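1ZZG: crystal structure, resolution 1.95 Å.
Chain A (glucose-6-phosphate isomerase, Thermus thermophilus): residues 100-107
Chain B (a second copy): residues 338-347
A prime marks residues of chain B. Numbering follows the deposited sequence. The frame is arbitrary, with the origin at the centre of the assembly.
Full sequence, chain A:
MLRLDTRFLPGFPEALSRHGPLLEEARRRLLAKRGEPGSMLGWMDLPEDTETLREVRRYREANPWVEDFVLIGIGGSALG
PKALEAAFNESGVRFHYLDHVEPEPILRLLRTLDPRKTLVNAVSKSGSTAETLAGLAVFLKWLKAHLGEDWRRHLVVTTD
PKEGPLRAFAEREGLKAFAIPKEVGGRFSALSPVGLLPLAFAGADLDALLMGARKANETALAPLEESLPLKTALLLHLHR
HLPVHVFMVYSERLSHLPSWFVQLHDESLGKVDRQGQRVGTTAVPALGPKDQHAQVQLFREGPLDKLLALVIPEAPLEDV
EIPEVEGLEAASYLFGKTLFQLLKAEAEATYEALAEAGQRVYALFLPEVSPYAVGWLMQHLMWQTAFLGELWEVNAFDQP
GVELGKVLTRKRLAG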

# COMPACT_ATOMS: atom_id res chain seq x y z
N HIS A 100 11.39 7.94 -3.71
CA HIS A 100 12.35 6.85 -3.59
C HIS A 100 13.59 7.25 -4.39
O HIS A 100 13.59 8.28 -5.07
CB HIS A 100 11.74 5.59 -4.20
CG HIS A 100 11.57 5.69 -5.68
ND1 HIS A 100 12.59 5.43 -6.57
CD2 HIS A 100 10.52 6.10 -6.43
CE1 HIS A 100 12.18 5.67 -7.80
NE2 HIS A 100 10.92 6.08 -7.74
N VAL A 101 14.63 6.44 -4.32
CA VAL A 101 15.86 6.74 -5.05
C VAL A 101 16.38 5.55 -5.85
O VAL A 101 17.57 5.50 -6.18
CB VAL A 101 16.96 7.24 -4.09
CG1 VAL A 101 16.58 8.60 -3.52
CG2 VAL A 101 17.15 6.25 -2.95
N GLU A 102 15.51 4.59 -6.16
CA GLU A 102 15.92 3.43 -6.95
C GLU A 102 16.12 3.95 -8.37
O GLU A 102 15.22 4.55 -8.96
CB GLU A 102 14.83 2.34 -6.90
CG GLU A 102 15.23 1.04 -7.60
CD GLU A 102 14.21 -0.07 -7.38
OE1 GLU A 102 13.00 0.19 -7.55
OE2 GLU A 102 14.63 -1.19 -7.04
N PRO A 103 17.32 3.72 -8.95
CA PRO A 103 17.67 4.18 -10.30
C PRO A 103 16.81 3.85 -11.51
O PRO A 103 16.50 4.75 -12.31
CB PRO A 103 19.12 3.69 -10.46
CG PRO A 103 19.18 2.48 -9.57
CD PRO A 103 18.41 2.92 -8.36
N GLU A 104 16.43 2.59 -11.67
CA GLU A 104 15.66 2.20 -12.86
C GLU A 104 14.34 2.95 -13.10
O GLU A 104 14.11 3.44 -14.20
CB GLU A 104 15.43 0.69 -12.86
CG GLU A 104 16.71 -0.16 -12.88
CD GLU A 104 17.40 -0.25 -11.52
OE1 GLU A 104 16.76 0.07 -10.50
OE2 GLU A 104 18.58 -0.66 -11.48
N PRO A 105 13.47 3.05 -12.08
CA PRO A 105 12.20 3.76 -12.27
C PRO A 105 12.41 5.22 -12.68
O PRO A 105 11.67 5.77 -13.49
CB PRO A 105 11.52 3.64 -10.90
CG PRO A 105 12.08 2.34 -10.36
CD PRO A 105 13.53 2.42 -10.74
N ILE A 106 13.43 5.85 -12.11
CA ILE A 106 13.73 7.24 -12.42
C ILE A 106 14.27 7.35 -13.85
O ILE A 106 13.90 8.26 -14.59
CB ILE A 106 14.73 7.79 -11.39
CG1 ILE A 106 14.03 7.89 -10.03
CG2 ILE A 106 15.28 9.14 -11.84
CD1 ILE A 106 14.93 8.20 -8.87
N LEU A 107 15.12 6.40 -14.23
CA LEU A 107 15.71 6.37 -15.56
C LEU A 107 14.59 6.18 -16.60
O LEU A 107 14.65 6.73 -17.70
CB LEU A 107 16.70 5.21 -15.63
CG LEU A 107 18.07 5.39 -16.29
CD1 LEU A 107 18.69 6.73 -15.94
CD2 LEU A 107 18.96 4.25 -15.83
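Chain B 338-347: TLFQLLKAEA

Chain B meets this part of chain A with the first turns of a helix, Leu339′ to Ala347′, entered from Thr338′, whose OG1 caps it by accepting from Gln341′ N (3.0 Å). In chain A a loop leads into a helix that begins at Pro103; the two helices run at 141° to each other, nearer antiparallel than parallel, with axes no closer than 11.0 Å. The contact draws on the loop, chiefly Val101, and on the first turn of the chain A helix.

His100 makes no contact with this stretch of chain B, but its ND1 accepts from Glu102 N (3.1 Å) within the loop. Val101 points toward chain B and fits against one side of its helix: CG1 lies 3.7 Å from Leu342′ CD2, and CG2 lies 4.0 Å from Leu343′ CB and 4.1 Å from Glu346′ OE2. Its carbonyl O comes within 3.1 Å of Leu339′ CB, a tight contact but not a hydrogen bond. The CA-to-CB bond of Glu102, the N-cap residue, points away overall, yet CB still lies 3.9 Å from Leu343′ CD1. Pro103 then rests on the start of the opposing helix, CD 4.2 Å from Leu339′ CB and CG 4.2 Å from Phe340′ CB. One turn later, Ile106 CD1 reaches Leu339′ CD1 at 3.8 Å. No hydrogen bond links the stretches; the contact is predominantly apolar.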

# COMPACT_ATOMS: atom_id res chain seq x y z
N THR B 338 25.98 7.48 -6.40
CA THR B 338 24.90 7.03 -7.27
C THR B 338 23.62 6.84 -6.47
O THR B 338 23.65 6.75 -5.24
CB THR B 338 25.23 5.70 -7.96
OG1 THR B 338 25.27 4.64 -6.99
CG2 THR B 338 26.58 5.79 -8.66
N LEU B 339 22.50 6.78 -7.18
CA LEU B 339 21.21 6.59 -6.54
C LEU B 339 21.16 5.26 -5.81
O LEU B 339 20.67 5.19 -4.68
CB LEU B 339 20.08 6.66 -7.57
CG LEU B 339 19.85 8.03 -8.21
CD1 LEU B 339 18.70 7.94 -9.20
CD2 LEU B 339 19.56 9.07 -7.12
N PHE B 340 21.67 4.20 -6.43
CA PHE B 340 21.64 2.91 -5.76
C PHE B 340 22.53 2.95 -4.53
O PHE B 340 22.22 2.35 -3.50
CB PHE B 340 22.10 1.78 -6.69
CG PHE B 340 21.97 0.43 -6.06
CD1 PHE B 340 20.77 -0.27 -6.13
CD2 PHE B 340 23.02 -0.11 -5.32
CE1 PHE B 340 20.61 -1.49 -5.46
CE2 PHE B 340 22.87 -1.32 -4.65
CZ PHE B 340 21.67 -2.00 -4.72
N GLN B 341 23.64 3.67 -4.62
CA GLN B 341 24.54 3.79 -3.49
C GLN B 341 23.78 4.43 -2.32
O GLN B 341 23.93 4.02 -1.17
CB GLN B 341 25.76 4.63 -3.89
CG GLN B 341 26.85 4.71 -2.85
CD GLN B 341 28.12 5.33 -3.41
OE1 GLN B 341 29.13 5.44 -2.70
NE2 GLN B 341 28.07 5.73 -4.67
N LEU B 342 22.96 5.43 -2.61
CA LEU B 342 22.17 6.11 -1.59
C LEU B 342 21.12 5.13 -1.06
O LEU B 342 20.90 5.04 0.15
CB LEU B 342 21.48 7.35 -2.18
CG LEU B 342 20.46 8.09 -1.31
CD1 LEU B 342 21.12 8.57 -0.03
CD2 LEU B 342 19.88 9.27 -2.09
N LEU B 343 20.49 4.40 -1.97
CA LEU B 343 19.47 3.43 -1.60
C LEU B 343 20.04 2.44 -0.59
O LEU B 343 19.50 2.26 0.50
CB LEU B 343 18.98 2.67 -2.84
CG LEU B 343 17.79 1.70 -2.70
CD1 LEU B 343 17.35 1.24 -4.07
CD2 LEU B 343 18.16 0.49 -1.86
N LYS B 344 21.15 1.80 -0.97
CA LYS B 344 21.82 0.81 -0.13
C LYS B 344 22.27 1.35 1.22
O LYS B 344 22.13 0.68 2.25
CB LYS B 344 23.01 0.22 -0.90
CG LYS B 344 23.68 -0.98 -0.24
CD LYS B 344 22.67 -2.10 0.03
CE LYS B 344 23.38 -3.45 0.09
NZ LYS B 344 24.55 -3.42 1.02
N ALA B 345 22.81 2.57 1.22
CA ALA B 345 23.27 3.20 2.46
C ALA B 345 22.10 3.36 3.42
O ALA B 345 22.20 3.02 4.60
CB ALA B 345 23.89 4.56 2.16
N GLU B 346 20.98 3.87 2.91
CA GLU B 346 19.79 4.07 3.73
C GLU B 346 19.25 2.75 4.27
O GLU B 346 18.82 2.68 5.43
CB GLU B 346 18.70 4.78 2.95
CG GLU B 346 19.09 6.18 2.50
CD GLU B 346 17.88 7.01 2.14
OE1 GLU B 346 17.14 7.39 3.07
OE2 GLU B 346 17.66 7.28 0.94
N ALA B 347 19.28 1.71 3.44
CA ALA B 347 18.80 0.40 3.87
C ALA B 347 19.66 -0.12 5.03
O ALA B 347 19.13 -0.58 6.04
CB ALA B 347 18.84 -0.58 2.70